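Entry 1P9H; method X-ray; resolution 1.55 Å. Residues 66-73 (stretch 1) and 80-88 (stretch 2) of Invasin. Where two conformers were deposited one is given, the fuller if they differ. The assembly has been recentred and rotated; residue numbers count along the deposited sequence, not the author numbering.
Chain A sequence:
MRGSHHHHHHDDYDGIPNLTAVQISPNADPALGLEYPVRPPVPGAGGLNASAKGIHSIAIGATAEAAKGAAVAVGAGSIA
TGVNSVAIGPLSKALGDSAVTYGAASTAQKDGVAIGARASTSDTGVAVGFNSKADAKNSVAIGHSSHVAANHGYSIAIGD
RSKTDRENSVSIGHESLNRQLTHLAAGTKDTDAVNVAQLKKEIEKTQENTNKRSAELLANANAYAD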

# COMPACT_ATOMS: atom_id res chain seq x y z
N ALA A 66 -5.03 15.28 14.85
CA ALA A 66 -5.35 13.89 15.16
C ALA A 66 -6.45 14.10 16.19
O ALA A 66 -6.17 14.45 17.34
CB ALA A 66 -4.14 13.18 15.78
N ALA A 67 -7.69 13.88 15.78
CA ALA A 67 -8.85 14.14 16.63
C ALA A 67 -9.24 13.16 17.72
O ALA A 67 -9.79 13.57 18.75
CB ALA A 67 -10.07 14.40 15.74
N LYS A 68 -8.99 11.87 17.52
CA LYS A 68 -9.39 10.90 18.53
C LYS A 68 -8.28 9.99 19.03
O LYS A 68 -7.12 10.10 18.61
CB LYS A 68 -10.56 10.08 17.99
CG LYS A 68 -11.81 10.92 17.71
CD LYS A 68 -12.99 10.08 17.27
CE LYS A 68 -14.23 10.96 17.07
NZ LYS A 68 -15.42 10.17 16.67
N GLY A 69 -8.66 9.10 19.94
CA GLY A 69 -7.72 8.17 20.54
C GLY A 69 -6.71 7.50 19.63
O GLY A 69 -7.06 6.85 18.65
N ALA A 70 -5.44 7.67 19.99
CA ALA A 70 -4.31 7.08 19.28
C ALA A 70 -4.17 7.38 17.79
O ALA A 70 -3.34 6.78 17.12
CB ALA A 70 -4.32 5.57 19.50
N ALA A 71 -4.96 8.32 17.28
CA ALA A 71 -4.89 8.67 15.86
C ALA A 71 -3.54 9.32 15.55
O ALA A 71 -2.89 9.90 16.42
CB ALA A 71 -6.03 9.61 15.49
N VAL A 72 -3.12 9.23 14.29
CA VAL A 72 -1.84 9.78 13.85
C VAL A 72 -2.03 10.64 12.61
O VAL A 72 -2.59 10.17 11.61
CB VAL A 72 -0.84 8.65 13.52
CG1 VAL A 72 0.47 9.23 13.00
CG2 VAL A 72 -0.59 7.80 14.76
N ALA A 73 -1.57 11.88 12.67
CA ALA A 73 -1.67 12.79 11.53
C ALA A 73 -0.33 13.47 11.33
O ALA A 73 0.15 14.18 12.21
CB ALA A 73 -2.76 13.83 11.78
N ALA A 80 -6.82 13.24 10.86
CA ALA A 80 -7.13 11.87 11.25
C ALA A 80 -8.29 12.07 12.22
O ALA A 80 -8.08 12.39 13.39
CB ALA A 80 -5.94 11.23 11.96
N THR A 81 -9.50 11.87 11.71
CA THR A 81 -10.73 12.07 12.48
C THR A 81 -11.18 10.86 13.29
O THR A 81 -11.86 11.01 14.31
CB THR A 81 -11.89 12.46 11.54
OG1 THR A 81 -11.45 13.50 10.65
CG2 THR A 81 -13.08 12.97 12.33
N GLY A 82 -10.81 9.66 12.84
CA GLY A 82 -11.22 8.45 13.53
C GLY A 82 -10.32 7.88 14.61
O GLY A 82 -9.12 8.16 14.67
N VAL A 83 -10.93 7.09 15.48
CA VAL A 83 -10.19 6.43 16.54
C VAL A 83 -9.20 5.52 15.83
O VAL A 83 -9.56 4.81 14.89
CB VAL A 83 -11.13 5.57 17.41
CG1 VAL A 83 -10.33 4.78 18.44
CG2 VAL A 83 -12.15 6.47 18.10
N ASN A 84 -7.94 5.56 16.27
CA ASN A 84 -6.89 4.73 15.68
C ASN A 84 -6.63 4.96 14.19
O ASN A 84 -6.02 4.11 13.55
CB ASN A 84 -7.18 3.24 15.89
CG ASN A 84 -7.18 2.85 17.35
OD1 ASN A 84 -6.37 3.33 18.13
ND2 ASN A 84 -8.09 1.95 17.72
N SER A 85 -7.10 6.07 13.64
CA SER A 85 -6.88 6.33 12.22
C SER A 85 -5.48 6.90 11.99
O SER A 85 -4.86 7.45 12.90
CB SER A 85 -7.94 7.28 11.66
OG SER A 85 -7.91 8.54 12.30
N VAL A 86 -5.00 6.77 10.76
CA VAL A 86 -3.67 7.24 10.40
C VAL A 86 -3.71 7.99 9.07
O VAL A 86 -4.17 7.44 8.07
CB VAL A 86 -2.68 6.06 10.27
CG1 VAL A 86 -1.29 6.57 9.94
CG2 VAL A 86 -2.66 5.24 11.56
N ALA A 87 -3.24 9.23 9.07
CA ALA A 87 -3.23 10.04 7.86
C ALA A 87 -1.88 10.72 7.71
O ALA A 87 -1.49 11.52 8.56
CB ALA A 87 -4.34 11.09 7.92
N ILE A 88 -1.16 10.41 6.64
CA ILE A 88 0.14 11.03 6.41
C ILE A 88 0.21 11.58 5.00
O ILE A 88 -0.09 10.89 4.03
CB ILE A 88 1.30 10.05 6.66
CG1 ILE A 88 1.31 9.65 8.14
CG2 ILE A 88 2.63 10.70 6.26
CD1 ILE A 88 2.51 8.81 8.55

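Two successive coils of the chain lie side by side in parallel, each with a type II turn at its middle: Lys68 to Ala71 in one, Gly82 to Ser85 in the other. The closest pairing is Ala71 CA to Asn84 CA at 4.4 Å, and the widest are Ala67 CA to Thr81 CA and Lys68 CA to Val83 CA at 5.0 Å; 575 Å² of surface is buried between the stretches.

Four backbone hydrogen bonds tie the coils together. Ala67 N donates to Ala80 O at 2.8 Å. At the turns, Asn84 N donates to Gly69 O, also at 2.8 Å. Beyond the turns, Val72 uses both of its polar backbone atoms: its N donates to Ser85 O at 2.9 Å, and its O accepts from Ala87 N at 2.8 Å. CA-H...O contacts supplement these bonds, such as Ala73 CA to Ala87 O at 3.2 Å. Lys68 N is buried by the contact and has no partner in the model.

Ala66, Ala73, Ala80 and Ala87 share one face of the sheet. The methyl of Ala80 is the main bump here. It sits between Ala71 CB, 3.9 Å from Ala80 CB, and Ala73 CB, 4.1 Å from Ala80 CB, and it also touches Val72 O, 3.5 Å from Ala80 CB. Single methyls fill this buried space without long side chains. Ala71 CB also packs against Gly82 O at 3.5 Å.

Val72 and Val86 point to the other face. Both are in the t rotamer, and Val72 CB lies 4.2 Å from Val86 CG1. Valine packed against valine makes a compact, buried apolar contact, and the branched side chain is well suited to a strand.

The turn of the second stretch is braced from within. Ser85, in the p rotamer, donates from OG to Gly82 O at 2.7 Å, so its buried hydroxyl has a partner. Gly82 O also accepts from Ser85 N at 3.1 Å. Ala71 N to Lys68 O, at 3.1 Å, closes the matching turn. Ala70 and Asn84 both have positive phi; asparagine tolerates this conformation well.

The outer side is more open. Lys68 starts toward the second stretch and then runs out extended, with chi2 to chi4 all t. Its aliphatic stem lies along the neighbouring coil: Lys68 CD is 3.3 Å from Thr81 O and 3.8 Å from Val83 CG2. The CA-to-CB bond of Asn84 points away, but the end of the side chain comes nearer, bringing Asn84 OD1 to 3.3 Å from Ala70 CB.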